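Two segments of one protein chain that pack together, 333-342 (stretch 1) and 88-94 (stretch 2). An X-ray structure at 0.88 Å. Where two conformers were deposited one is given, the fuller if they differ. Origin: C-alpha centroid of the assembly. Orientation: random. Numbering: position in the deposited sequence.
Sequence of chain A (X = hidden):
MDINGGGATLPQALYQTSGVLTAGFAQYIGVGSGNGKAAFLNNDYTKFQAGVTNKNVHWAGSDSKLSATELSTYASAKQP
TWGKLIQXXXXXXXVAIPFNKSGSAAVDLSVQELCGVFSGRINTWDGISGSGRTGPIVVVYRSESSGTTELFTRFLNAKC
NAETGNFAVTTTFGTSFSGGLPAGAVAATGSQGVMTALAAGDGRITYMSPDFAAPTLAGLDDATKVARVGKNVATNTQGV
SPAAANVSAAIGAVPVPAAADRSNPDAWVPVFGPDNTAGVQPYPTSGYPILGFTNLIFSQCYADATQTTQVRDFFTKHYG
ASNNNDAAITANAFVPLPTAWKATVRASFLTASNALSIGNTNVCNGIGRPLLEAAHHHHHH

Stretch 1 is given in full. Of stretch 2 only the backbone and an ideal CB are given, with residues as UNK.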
# COMPACT_ATOMS: atom_id res chain seq x y z
N ALA A 333 7.23 8.60 -5.99
CA ALA A 333 6.21 8.18 -6.92
C ALA A 333 4.81 8.02 -6.30
O ALA A 333 3.97 7.36 -6.83
CB ALA A 333 6.58 6.89 -7.68
N PHE A 334 4.59 8.78 -5.19
CA PHE A 334 3.32 8.72 -4.48
C PHE A 334 2.57 10.06 -4.57
O PHE A 334 3.10 11.09 -4.99
CB PHE A 334 3.56 8.28 -3.00
CG PHE A 334 4.28 6.97 -2.89
CD1 PHE A 334 3.78 5.82 -3.50
CD2 PHE A 334 5.44 6.88 -2.14
CE1 PHE A 334 4.47 4.60 -3.40
CE2 PHE A 334 6.11 5.68 -2.03
CZ PHE A 334 5.62 4.56 -2.66
N VAL A 335 1.31 9.98 -4.09
CA VAL A 335 0.40 11.13 -4.14
C VAL A 335 0.16 11.68 -2.73
O VAL A 335 -0.36 10.95 -1.86
CB VAL A 335 -0.96 10.72 -4.78
CG1 VAL A 335 -1.89 11.91 -4.83
CG2 VAL A 335 -0.78 10.15 -6.17
N PRO A 336 0.49 12.94 -2.48
CA PRO A 336 0.16 13.58 -1.19
C PRO A 336 -1.34 13.59 -0.94
O PRO A 336 -2.19 13.57 -1.87
CB PRO A 336 0.68 15.00 -1.37
CG PRO A 336 1.78 14.85 -2.38
CD PRO A 336 1.30 13.85 -3.37
N LEU A 337 -1.71 13.59 0.34
CA LEU A 337 -3.09 13.75 0.69
C LEU A 337 -3.53 15.19 0.51
O LEU A 337 -2.76 16.15 0.78
CB LEU A 337 -3.36 13.38 2.16
CG LEU A 337 -2.96 11.91 2.50
CD1 LEU A 337 -3.32 11.60 3.94
CD2 LEU A 337 -3.57 10.88 1.56
N PRO A 338 -4.78 15.42 0.05
CA PRO A 338 -5.38 16.75 -0.01
C PRO A 338 -5.25 17.48 1.32
O PRO A 338 -5.29 16.95 2.42
CB PRO A 338 -6.83 16.48 -0.41
CG PRO A 338 -6.80 15.19 -1.20
CD PRO A 338 -5.70 14.40 -0.49
N THR A 339 -5.25 18.82 1.23
CA THR A 339 -5.19 19.64 2.40
C THR A 339 -6.35 19.36 3.39
O THR A 339 -6.13 19.28 4.64
CB THR A 339 -5.21 21.13 1.94
OG1 THR A 339 -4.10 21.34 1.06
CG2 THR A 339 -5.23 22.06 3.11
N ALA A 340 -7.55 19.10 2.89
CA ALA A 340 -8.69 18.78 3.76
C ALA A 340 -8.56 17.40 4.44
O ALA A 340 -9.04 17.21 5.59
CB ALA A 340 -10.03 18.90 2.99
N TRP A 341 -7.94 16.44 3.77
CA TRP A 341 -7.61 15.14 4.40
C TRP A 341 -6.65 15.33 5.57
O TRP A 341 -6.83 14.79 6.65
CB TRP A 341 -7.04 14.17 3.35
CG TRP A 341 -8.02 13.12 2.90
CD1 TRP A 341 -8.80 13.12 1.77
CD2 TRP A 341 -8.25 11.87 3.57
NE1 TRP A 341 -9.53 11.96 1.73
CE2 TRP A 341 -9.20 11.15 2.80
CE3 TRP A 341 -7.76 11.28 4.77
CZ2 TRP A 341 -9.65 9.90 3.15
CZ3 TRP A 341 -8.23 10.03 5.14
CH2 TRP A 341 -9.16 9.33 4.32
N LYS A 342 -5.58 16.13 5.33
CA LYS A 342 -4.62 16.38 6.41
C LYS A 342 -5.33 16.99 7.61
O LYS A 342 -5.09 16.64 8.78
CB LYS A 342 -3.48 17.24 5.96
CG LYS A 342 -2.54 16.71 4.92
CD LYS A 342 -1.31 17.58 4.77
CE LYS A 342 -0.26 17.18 3.79
NZ LYS A 342 -0.71 17.33 2.36
N UNK A 88 -4.41 5.10 9.76
CA UNK A 88 -4.70 6.29 8.93
C UNK A 88 -3.96 6.16 7.62
O UNK A 88 -2.84 5.66 7.56
CB UNK A 88 -4.30 7.59 9.64
N UNK A 89 -4.55 6.66 6.51
CA UNK A 89 -3.78 6.73 5.23
C UNK A 89 -2.56 7.59 5.41
O UNK A 89 -2.62 8.64 6.06
CB UNK A 89 -4.64 7.29 4.09
N UNK A 90 -1.48 7.16 4.74
CA UNK A 90 -0.24 7.93 4.64
C UNK A 90 -0.15 8.72 3.33
O UNK A 90 -0.01 9.93 3.35
CB UNK A 90 0.96 6.99 4.76
N UNK A 91 -0.25 7.99 2.21
CA UNK A 91 -0.17 8.55 0.86
C UNK A 91 -1.06 7.68 -0.07
O UNK A 91 -1.36 6.57 0.22
CB UNK A 91 1.28 8.59 0.37
N UNK A 92 -1.40 8.31 -1.24
CA UNK A 92 -1.97 7.50 -2.33
C UNK A 92 -0.92 6.91 -3.23
O UNK A 92 0.21 7.47 -3.33
CB UNK A 92 -2.93 8.34 -3.17
N UNK A 93 -1.26 5.86 -3.93
CA UNK A 93 -0.32 5.18 -4.81
C UNK A 93 -1.03 4.50 -5.97
O UNK A 93 -2.13 3.94 -5.80
CB UNK A 93 0.49 4.15 -4.02
N UNK A 94 -0.36 4.51 -7.13
CA UNK A 94 -0.74 3.61 -8.20
C UNK A 94 -0.14 2.18 -7.89
O UNK A 94 0.68 2.02 -6.98
CB UNK A 94 -0.25 4.15 -9.54

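Position 88 has its ideal CB sideways, with nothing of stretch 1 within 5.5 Å. Many side chains would suit, branched ones included. The residue is Val 88, and it makes no contact with stretch 1.

Position 89 points its CB toward stretch 1. The ideal CB lies 4.5 Å from Leu 337 CD1 and 4.6 Å from Trp 341 CZ3. An apolar group of modest size would suit this setting. A phi of -60° also allows proline. The residue is Pro 89. Its CG is 3.8 Å from Trp 341 CZ3, and its CB is 4.5 Å from Leu 337 CD1. The backbone takes part too, with Pro 89 O 3.7 Å from Leu 337 CD1.

Position 90 points away, and its ideal CB finds nothing of stretch 1 within 5.5 Å. Polar or apolar residues could serve equally. The residue is Ser 90, whose OG is hydrogen-bonded elsewhere in the structure. Its contact with stretch 1 is through the backbone: Ser 90 O is 3.7 Å from Leu 337 CG.

Position 91 points sideways. Its ideal CB is 4.1 Å from Phe 334 CB and 3.6 Å from Val 335 O. A small or branched apolar side chain would suit, such as alanine, valine or isoleucine. The residue is Val 91, with chi1 m. Its CG2 packs 3.7 Å from Phe 334 CB.

Position 92 forms a single antiparallel bridge with Val 335. Its ideal CB would be only 3.5 Å from Val 335 CB, which is tight. Glycine suits best, although -88/158 is open to other residues and alanine might be squeezed in. The residue is Gly 92. Gly 92 N donates to Val 335 O at 2.9 Å, and Val 335 N donates to Gly 92 O at 2.8 Å. The two bonds close the pair, with Gly 92 CA 4.7 Å from Val 335 CA.

Position 93 has its ideal CB sideways, 3.7 Å from Phe 334 CD1. Valine, threonine or another modest side chain could lie beside the ring. The residue is Thr 93, chi1 t. Its OG1 sits at the ring edge, 3.4 Å from Phe 334 CE1. Thr 93 OG1 also donates a hydrogen bond to the backbone O of position 94, at 2.8 Å.

Position 94 has no stretch 1 atom within 5.5 Å of its ideal CB, so many residues would fit. The residue is Ser 94. A water accepts from Ser 94 N at 2.9 Å and donates to Ala 333 O at 2.7 Å, linking the two backbones.

Stretch 2, residues 88-94: VPSVGTS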
# COMPACT_ATOMS: atom_id res chain seq x y z
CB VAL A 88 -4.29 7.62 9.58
CG1 VAL A 88 -5.28 8.05 10.64
CG2 VAL A 88 -2.86 7.57 10.17
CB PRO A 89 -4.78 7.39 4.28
CG PRO A 89 -6.07 6.89 4.81
CD PRO A 89 -5.92 7.10 6.32
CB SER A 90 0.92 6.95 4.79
OG SER A 90 2.15 7.67 4.68
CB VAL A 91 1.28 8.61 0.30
CG1 VAL A 91 2.21 9.34 1.26
CG2 VAL A 91 1.84 7.19 0.04
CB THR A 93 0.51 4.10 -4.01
OG1 THR A 93 1.56 3.61 -4.81
CG2 THR A 93 -0.32 2.99 -3.41
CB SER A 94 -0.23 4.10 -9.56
OG SER A 94 1.20 4.15 -9.54
O HOH W 1 1.54 6.55 -7.81
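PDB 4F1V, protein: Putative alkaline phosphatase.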